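Local coordinates for putative branched-chain amino acid ABC transporter, periplasmic branched-chain amino acid-binding protein (PDB 4RU0), which probably binds a branched-chain amino acid or related small solute in the periplasm and hands it to an ABC transporter for import, at residues L202-Y207 and L420-L424; L186-S190 and P215-P219. All coordinates share one frame; numbering follows the deposited sequence.

Interaction 1: residues L202-Y207 and L420-L424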
ATOM      1  N   LEU A 202      17.458  13.756  -2.070  1.00 21.63           N
ATOM      2  CA  LEU A 202      17.480  14.119  -3.481  1.00 23.67           C
ATOM      3  C   LEU A 202      16.527  15.283  -3.782  1.00 33.07           C
ATOM      4  O   LEU A 202      16.924  16.272  -4.399  1.00 35.50           O
ATOM      5  CB  LEU A 202      17.123  12.905  -4.344  1.00 27.66           C
ATOM      6  CG  LEU A 202      16.933  13.133  -5.850  1.00 34.77           C
ATOM      7  CD1 LEU A 202      18.191  13.730  -6.460  1.00 43.41           C
ATOM      8  CD2 LEU A 202      16.566  11.828  -6.539  1.00 32.54           C
ATOM      9  N   LEU A 203      15.278  15.163  -3.337  1.00 21.09           N
ATOM     10  CA  LEU A 203      14.275  16.202  -3.556  1.00 20.78           C
ATOM     11  C   LEU A 203      14.665  17.514  -2.877  1.00 24.26           C
ATOM     12  O   LEU A 203      14.355  18.596  -3.379  1.00 23.40           O
ATOM     13  CB  LEU A 203      12.904  15.731  -3.060  1.00 19.29           C
ATOM     14  CG  LEU A 203      12.347  14.513  -3.814  1.00 23.40           C
ATOM     15  CD1 LEU A 203      11.291  13.763  -2.999  1.00 19.78           C
ATOM     16  CD2 LEU A 203      11.789  14.921  -5.170  1.00 24.53           C
ATOM     17  N   ALA A 204      15.357  17.425  -1.746  1.00 19.52           N
ATOM     18  CA  ALA A 204      15.789  18.630  -1.043  1.00 27.20           C
ATOM     19  C   ALA A 204      16.924  19.334  -1.791  1.00 27.45           C
ATOM     20  O   ALA A 204      17.015  20.560  -1.778  1.00 32.50           O
ATOM     21  CB  ALA A 204      16.216  18.299   0.375  1.00 18.23           C
ATOM     22  N   GLU A 205      17.787  18.560  -2.440  1.00 23.53           N
ATOM     23  CA  GLU A 205      18.858  19.137  -3.246  1.00 35.31           C
ATOM     24  C   GLU A 205      18.301  19.855  -4.471  1.00 32.50           C
ATOM     25  O   GLU A 205      18.782  20.919  -4.848  1.00 44.85           O
ATOM     26  CB  GLU A 205      19.852  18.059  -3.691  1.00 35.39           C
ATOM     27  CG  GLU A 205      20.721  17.513  -2.576  1.00 55.69           C
ATOM     28  CD  GLU A 205      21.799  16.576  -3.093  1.00 65.56           C
ATOM     29  OE1 GLU A 205      22.172  15.635  -2.358  1.00 68.95           O
ATOM     30  OE2 GLU A 205      22.276  16.788  -4.231  1.00 77.03           O
ATOM     31  N   LYS A 206      17.292  19.259  -5.094  1.00 30.92           N
ATOM     32  CA  LYS A 206      16.692  19.838  -6.285  1.00 29.03           C
ATOM     33  C   LYS A 206      15.891  21.102  -5.992  1.00 28.44           C
ATOM     34  O   LYS A 206      16.053  22.112  -6.669  1.00 30.70           O
ATOM     35  CB  LYS A 206      15.786  18.824  -6.979  1.00 30.06           C
ATOM     36  CG  LYS A 206      15.167  19.376  -8.253  1.00 35.66           C
ATOM     37  CD  LYS A 206      14.350  18.339  -8.990  1.00 39.53           C
ATOM     38  CE  LYS A 206      13.863  18.890 -10.321  1.00 38.27           C
ATOM     39  NZ  LYS A 206      15.005  19.246 -11.210  1.00 47.35           N
ATOM     40  N   TYR A 207      15.027  21.050  -4.985  1.00 25.80           N
ATOM     41  CA  TYR A 207      14.088  22.144  -4.760  1.00 25.58           C
ATOM     42  C   TYR A 207      14.511  23.081  -3.633  1.00 24.99           C
ATOM     43  O   TYR A 207      13.925  24.150  -3.451  1.00 25.43           O
ATOM     44  CB  TYR A 207      12.695  21.577  -4.493  1.00 29.04           C
ATOM     45  CG  TYR A 207      12.137  20.838  -5.687  1.00 33.38           C
ATOM     46  CD1 TYR A 207      11.901  21.503  -6.884  1.00 27.99           C
ATOM     47  CD2 TYR A 207      11.863  19.477  -5.625  1.00 24.34           C
ATOM     48  CE1 TYR A 207      11.402  20.836  -7.984  1.00 29.76           C
ATOM     49  CE2 TYR A 207      11.359  18.801  -6.722  1.00 26.09           C
ATOM     50  CZ  TYR A 207      11.130  19.486  -7.898  1.00 36.27           C
ATOM     51  OH  TYR A 207      10.632  18.820  -8.991  1.00 41.02           O
ATOM     52  N   LEU A 420      12.429  11.242 -11.843  1.00 33.32           N
ATOM     53  CA  LEU A 420      13.450  11.900 -11.044  1.00 32.59           C
ATOM     54  C   LEU A 420      14.112  10.944 -10.048  1.00 39.95           C
ATOM     55  O   LEU A 420      15.318  11.017  -9.813  1.00 38.58           O
ATOM     56  CB  LEU A 420      12.835  13.089 -10.306  1.00 34.49           C
ATOM     57  CG  LEU A 420      13.735  13.882  -9.365  1.00 31.22           C
ATOM     58  CD1 LEU A 420      14.949  14.401 -10.115  1.00 33.22           C
ATOM     59  CD2 LEU A 420      12.946  15.027  -8.751  1.00 30.75           C
ATOM     60  N   LEU A 421      13.317  10.044  -9.473  1.00 33.79           N
ATOM     61  CA  LEU A 421      13.805   9.110  -8.456  1.00 37.34           C
ATOM     62  C   LEU A 421      14.446   7.849  -9.027  1.00 31.74           C
ATOM     63  O   LEU A 421      15.169   7.143  -8.321  1.00 40.18           O
ATOM     64  CB  LEU A 421      12.664   8.691  -7.534  1.00 27.20           C
ATOM     65  CG  LEU A 421      11.935   9.779  -6.765  1.00 30.70           C
ATOM     66  CD1 LEU A 421      10.682   9.190  -6.134  1.00 27.43           C
ATOM     67  CD2 LEU A 421      12.848  10.372  -5.709  1.00 25.83           C
ATOM     68  N   ARG A 422      14.172   7.565 -10.296  1.00 46.40           N
ATOM     69  CA  ARG A 422      14.595   6.313 -10.927  1.00 41.94           C
ATOM     70  C   ARG A 422      16.094   5.973 -10.784  1.00 40.46           C
ATOM     71  O   ARG A 422      16.435   4.802 -10.628  1.00 43.82           O
ATOM     72  CB  ARG A 422      14.213   6.326 -12.410  1.00 32.73           C
ATOM     73  CG  ARG A 422      14.458   5.003 -13.126  1.00 33.42           C
ATOM     74  CD  ARG A 422      13.488   3.916 -12.670  1.00 32.41           C
ATOM     75  NE  ARG A 422      13.994   2.584 -12.980  1.00 32.61           N
ATOM     76  CZ  ARG A 422      13.263   1.472 -12.992  1.00 33.46           C
ATOM     77  NH1 ARG A 422      11.963   1.512 -12.719  1.00 32.08           N
ATOM     78  NH2 ARG A 422      13.837   0.310 -13.289  1.00 33.47           N
ATOM     79  N   PRO A 423      16.993   6.976 -10.843  1.00 42.99           N
ATOM     80  CA  PRO A 423      18.397   6.591 -10.641  1.00 34.70           C
ATOM     81  C   PRO A 423      18.685   5.976  -9.267  1.00 37.60           C
ATOM     82  O   PRO A 423      19.547   5.105  -9.165  1.00 40.11           O
ATOM     83  CB  PRO A 423      19.145   7.916 -10.812  1.00 39.23           C
ATOM     84  CG  PRO A 423      18.294   8.689 -11.755  1.00 34.06           C
ATOM     85  CD  PRO A 423      16.882   8.356 -11.355  1.00 34.49           C
ATOM     86  N   LEU A 424      17.977   6.419  -8.234  1.00 28.94           N
ATOM     87  CA  LEU A 424      18.128   5.829  -6.907  1.00 30.26           C
ATOM     88  C   LEU A 424      17.678   4.380  -6.911  1.00 27.06           C
ATOM     89  O   LEU A 424      18.301   3.515  -6.294  1.00 30.77           O
ATOM     90  CB  LEU A 424      17.327   6.610  -5.865  1.00 28.26           C
ATOM     91  CG  LEU A 424      17.836   8.011  -5.549  1.00 30.33           C
ATOM     92  CD1 LEU A 424      17.003   8.627  -4.434  1.00 36.77           C
ATOM     93  CD2 LEU A 424      19.299   7.947  -5.163  1.00 28.79           C
TER

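Interaction 2: residues L186-S190 and P215-P219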
ATOM      1  N   LEU A 186       9.467  13.042  10.738  1.00 14.21           N
ATOM      2  CA  LEU A 186       9.495  12.325  12.003  1.00 15.19           C
ATOM      3  C   LEU A 186       9.237  10.841  11.747  1.00 19.03           C
ATOM      4  O   LEU A 186       8.106  10.450  11.449  1.00 15.70           O
ATOM      5  CB  LEU A 186       8.446  12.892  12.958  1.00 15.98           C
ATOM      6  CG  LEU A 186       8.504  12.377  14.401  1.00 17.49           C
ATOM      7  CD1 LEU A 186       9.818  12.785  15.031  1.00 17.79           C
ATOM      8  CD2 LEU A 186       7.339  12.915  15.207  1.00 30.68           C
ATOM      9  N   TYR A 187      10.278  10.017  11.840  1.00 15.72           N
ATOM     10  CA  TYR A 187      10.147   8.627  11.403  1.00 15.90           C
ATOM     11  C   TYR A 187      10.495   7.608  12.480  1.00 26.19           C
ATOM     12  O   TYR A 187      11.464   7.770  13.233  1.00 18.02           O
ATOM     13  CB  TYR A 187      11.018   8.366  10.163  1.00 15.04           C
ATOM     14  CG  TYR A 187      12.512   8.459  10.397  1.00 15.37           C
ATOM     15  CD1 TYR A 187      13.251   7.336  10.764  1.00 17.28           C
ATOM     16  CD2 TYR A 187      13.187   9.667  10.249  1.00 15.12           C
ATOM     17  CE1 TYR A 187      14.615   7.416  10.985  1.00 24.34           C
ATOM     18  CE2 TYR A 187      14.558   9.757  10.465  1.00 25.83           C
ATOM     19  CZ  TYR A 187      15.264   8.629  10.833  1.00 33.02           C
ATOM     20  OH  TYR A 187      16.620   8.703  11.046  1.00 31.96           O
ATOM     21  N   HIS A 188       9.678   6.562  12.538  1.00 18.00           N
ATOM     22  CA  HIS A 188       9.956   5.378  13.333  1.00 19.54           C
ATOM     23  C   HIS A 188      11.329   4.863  12.949  1.00 21.34           C
ATOM     24  O   HIS A 188      11.602   4.647  11.773  1.00 18.14           O
ATOM     25  CB  HIS A 188       8.879   4.320  13.091  1.00 21.75           C
ATOM     26  CG  HIS A 188       8.965   3.136  14.002  1.00 30.01           C
ATOM     27  ND1 HIS A 188       9.545   1.947  13.622  1.00 34.61           N
ATOM     28  CD2 HIS A 188       8.524   2.953  15.270  1.00 24.37           C
ATOM     29  CE1 HIS A 188       9.467   1.082  14.619  1.00 37.94           C
ATOM     30  NE2 HIS A 188       8.854   1.672  15.633  1.00 39.31           N
ATOM     31  N   ASP A 189      12.211   4.699  13.926  1.00 24.73           N
ATOM     32  CA  ASP A 189      13.569   4.272  13.614  1.00 38.29           C
ATOM     33  C   ASP A 189      13.565   2.788  13.251  1.00 31.47           C
ATOM     34  O   ASP A 189      13.731   1.918  14.102  1.00 45.57           O
ATOM     35  CB  ASP A 189      14.521   4.558  14.782  1.00 33.29           C
ATOM     36  CG  ASP A 189      15.986   4.398  14.394  1.00 47.87           C
ATOM     37  OD1 ASP A 189      16.343   4.722  13.236  1.00 43.76           O
ATOM     38  OD2 ASP A 189      16.787   3.947  15.244  1.00 49.47           O
ATOM     39  N   SER A 190      13.358   2.526  11.966  1.00 19.91           N
ATOM     40  CA  SER A 190      13.268   1.172  11.426  1.00 27.62           C
ATOM     41  C   SER A 190      13.496   1.258   9.923  1.00 26.94           C
ATOM     42  O   SER A 190      13.607   2.358   9.384  1.00 28.75           O
ATOM     43  CB  SER A 190      11.910   0.542  11.736  1.00 24.84           C
ATOM     44  OG  SER A 190      10.856   1.299  11.157  1.00 23.68           O
ATOM     45  N   PRO A 215      14.580  10.912  13.953  1.00 16.22           N
ATOM     46  CA  PRO A 215      14.245   9.525  14.310  1.00 16.87           C
ATOM     47  C   PRO A 215      13.482   9.399  15.625  1.00 24.20           C
ATOM     48  O   PRO A 215      13.664  10.212  16.533  1.00 24.21           O
ATOM     49  CB  PRO A 215      15.616   8.852  14.423  1.00 18.38           C
ATOM     50  CG  PRO A 215      16.547   9.957  14.770  1.00 19.21           C
ATOM     51  CD  PRO A 215      16.026  11.180  14.056  1.00 17.53           C
ATOM     52  N   VAL A 216      12.619   8.390  15.710  1.00 21.60           N
ATOM     53  CA  VAL A 216      11.945   8.049  16.956  1.00 26.44           C
ATOM     54  C   VAL A 216      12.212   6.592  17.291  1.00 31.58           C
ATOM     55  O   VAL A 216      11.802   5.691  16.553  1.00 32.01           O
ATOM     56  CB  VAL A 216      10.428   8.269  16.885  1.00 23.60           C
ATOM     57  CG1 VAL A 216       9.761   7.690  18.124  1.00 21.97           C
ATOM     58  CG2 VAL A 216      10.112   9.740  16.767  1.00 25.39           C
ATOM     59  N   ALA A 217      12.904   6.363  18.401  1.00 29.88           N
ATOM     60  CA  ALA A 217      13.290   5.016  18.805  1.00 25.45           C
ATOM     61  C   ALA A 217      12.078   4.206  19.245  1.00 31.11           C
ATOM     62  O   ALA A 217      11.128   4.750  19.812  1.00 39.90           O
ATOM     63  CB  ALA A 217      14.326   5.072  19.928  1.00 27.83           C
ATOM     64  N   ASP A 218      12.114   2.905  18.975  1.00 31.40           N
ATOM     65  CA  ASP A 218      11.074   1.993  19.437  1.00 29.79           C
ATOM     66  C   ASP A 218      11.082   1.944  20.964  1.00 32.44           C
ATOM     67  O   ASP A 218      12.147   1.951  21.573  1.00 37.16           O
ATOM     68  CB  ASP A 218      11.289   0.599  18.840  1.00 44.19           C
ATOM     69  CG  ASP A 218       9.994  -0.165  18.660  1.00 52.87           C
ATOM     70  OD1 ASP A 218       9.194   0.223  17.780  1.00 47.60           O
ATOM     71  OD2 ASP A 218       9.772  -1.154  19.396  1.00 58.39           O
ATOM     72  N   PRO A 219       9.897   1.896  21.592  1.00 41.31           N
ATOM     73  CA  PRO A 219       8.560   1.824  20.989  1.00 42.49           C
ATOM     74  C   PRO A 219       7.989   3.180  20.570  1.00 47.42           C
ATOM     75  O   PRO A 219       7.017   3.226  19.816  1.00 54.29           O
ATOM     76  CB  PRO A 219       7.719   1.212  22.108  1.00 44.44           C
ATOM     77  CG  PRO A 219       8.355   1.747  23.359  1.00 43.46           C
ATOM     78  CD  PRO A 219       9.837   1.851  23.066  1.00 41.41           C
TER

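Interaction 1: residues L202-Y207 and L420-L424
Leu420 reaches from helix 418-435 to the end of helix 197-207 and lands between Leu203 and Lys206, one turn apart on the 202-207 side. Its CB points at the other helix, and with CG anti to the backbone N (chi1 178°) the two methyls are carried across. CG lies 4.5 Å from Leu202 CD2, at the margin of contact. From there CD1 turns toward the Lys206 chain, 4.1 Å from Lys206 CD. CD2 goes deeper: it sits 3.6 Å from Lys206 CD and 3.8 Å from Leu203 CD2, while the Tyr207 hydroxyl lies a little farther off.

The return reach is made by Leu202. Leu202 CD2 settles 3.6 Å from the backbone oxygen Leu420 O and also meets the methyls Leu421 CD2 and, at 3.9 Å, Leu424 CD1; Leu202 and Leu424 run past one another in opposite directions. Behind this layer, Leu203 packs on Val165, Leu421 on Ser162 and Leu424 on Tyr158, so helix 157-172 backs both partners.

The short axes stay 11.5 Å apart at an angle of 137°, and leucine branches span the gap. Lys206 joins the apolar patch through its CD methylene; the chain bends at its last torsion, beyond CD. Methyl-to-methyl and methyl-to-methylene contacts dominate, so the helices are probably held together here chiefly by close fit and exclusion of water.

Interaction 2: residues L186-S190 and P215-P219
Tyr187 and Pro215 meet as neighbours on two parallel strands at the edge of the seven-stranded mixed sheet of one lobe of a periplasmic-binding-protein alpha/beta fold, where strand 210-216 is outermost and helix 197-207 lies in the connection from strand 182-188. Pro215 CA sits over one face of the Tyr187 ring, 3.8 Å from its centroid, a CH-pi contact, while Pro215 CB touches the ring carbon Tyr187 CZ at 3.6 Å. The phenol swings over the proline because chi1 of 66° sets CG between the backbone N and the carbonyl carbon. Beside this contact the main chains pair: Val216 N donates to Tyr187 O at 2.8 Å, and Val216 O accepts a hydrogen bond from Asp189 N.

On the sheet face that bears His188 and Val216, the Leu186 branch comes round to meet Val216, with Leu186 CD1 3.5 Å from Val216 CG2. Helix 224-233 covers this pair through Gln226, and Leu186 also rests on Trp227.

Farther out, past the paired residues, the chain from Val216 brings Asp218 to the edge of the His188 imidazole. The ring is gripped at both nitrogens: Ser190 OG lies in its plane 2.9 Å from His188 ND1, which fixes the rotation of the ring and aims NE2 at the carboxylate. Asp189, the centre of an inverse gamma turn, has its carboxylate paired with Arg194. The bound polyether passes about 5 Å from the His188 side chain. His188 NE2 donates to Asp218 OD1 at 2.6 Å, and that oxygen accepts on its anti lone pair, with ring and carboxylate planes 88° apart.

Following the chain from the N terminus, the first segment of either contact is the end of strand 182-188, which supplies one side of interaction 2. Past the short helix 191-194 the chain enters helix 197-207, where residues 202-207 wait for a partner much farther along. Strand 210-216 follows and closes interaction 2, a loop with 24 residues between its segments. The other loop stays open past strands 237-241, 264-266 and 287-290 and the later helices until helix 418-435 arrives, after 212 intervening residues. The loops therefore cross: 202-207 falls inside the short one, and 215-219 inside the long one. Interaction 2 joins neighbouring strands at one sheet edge; interaction 1 ties the connecting helix to the C-terminal helix.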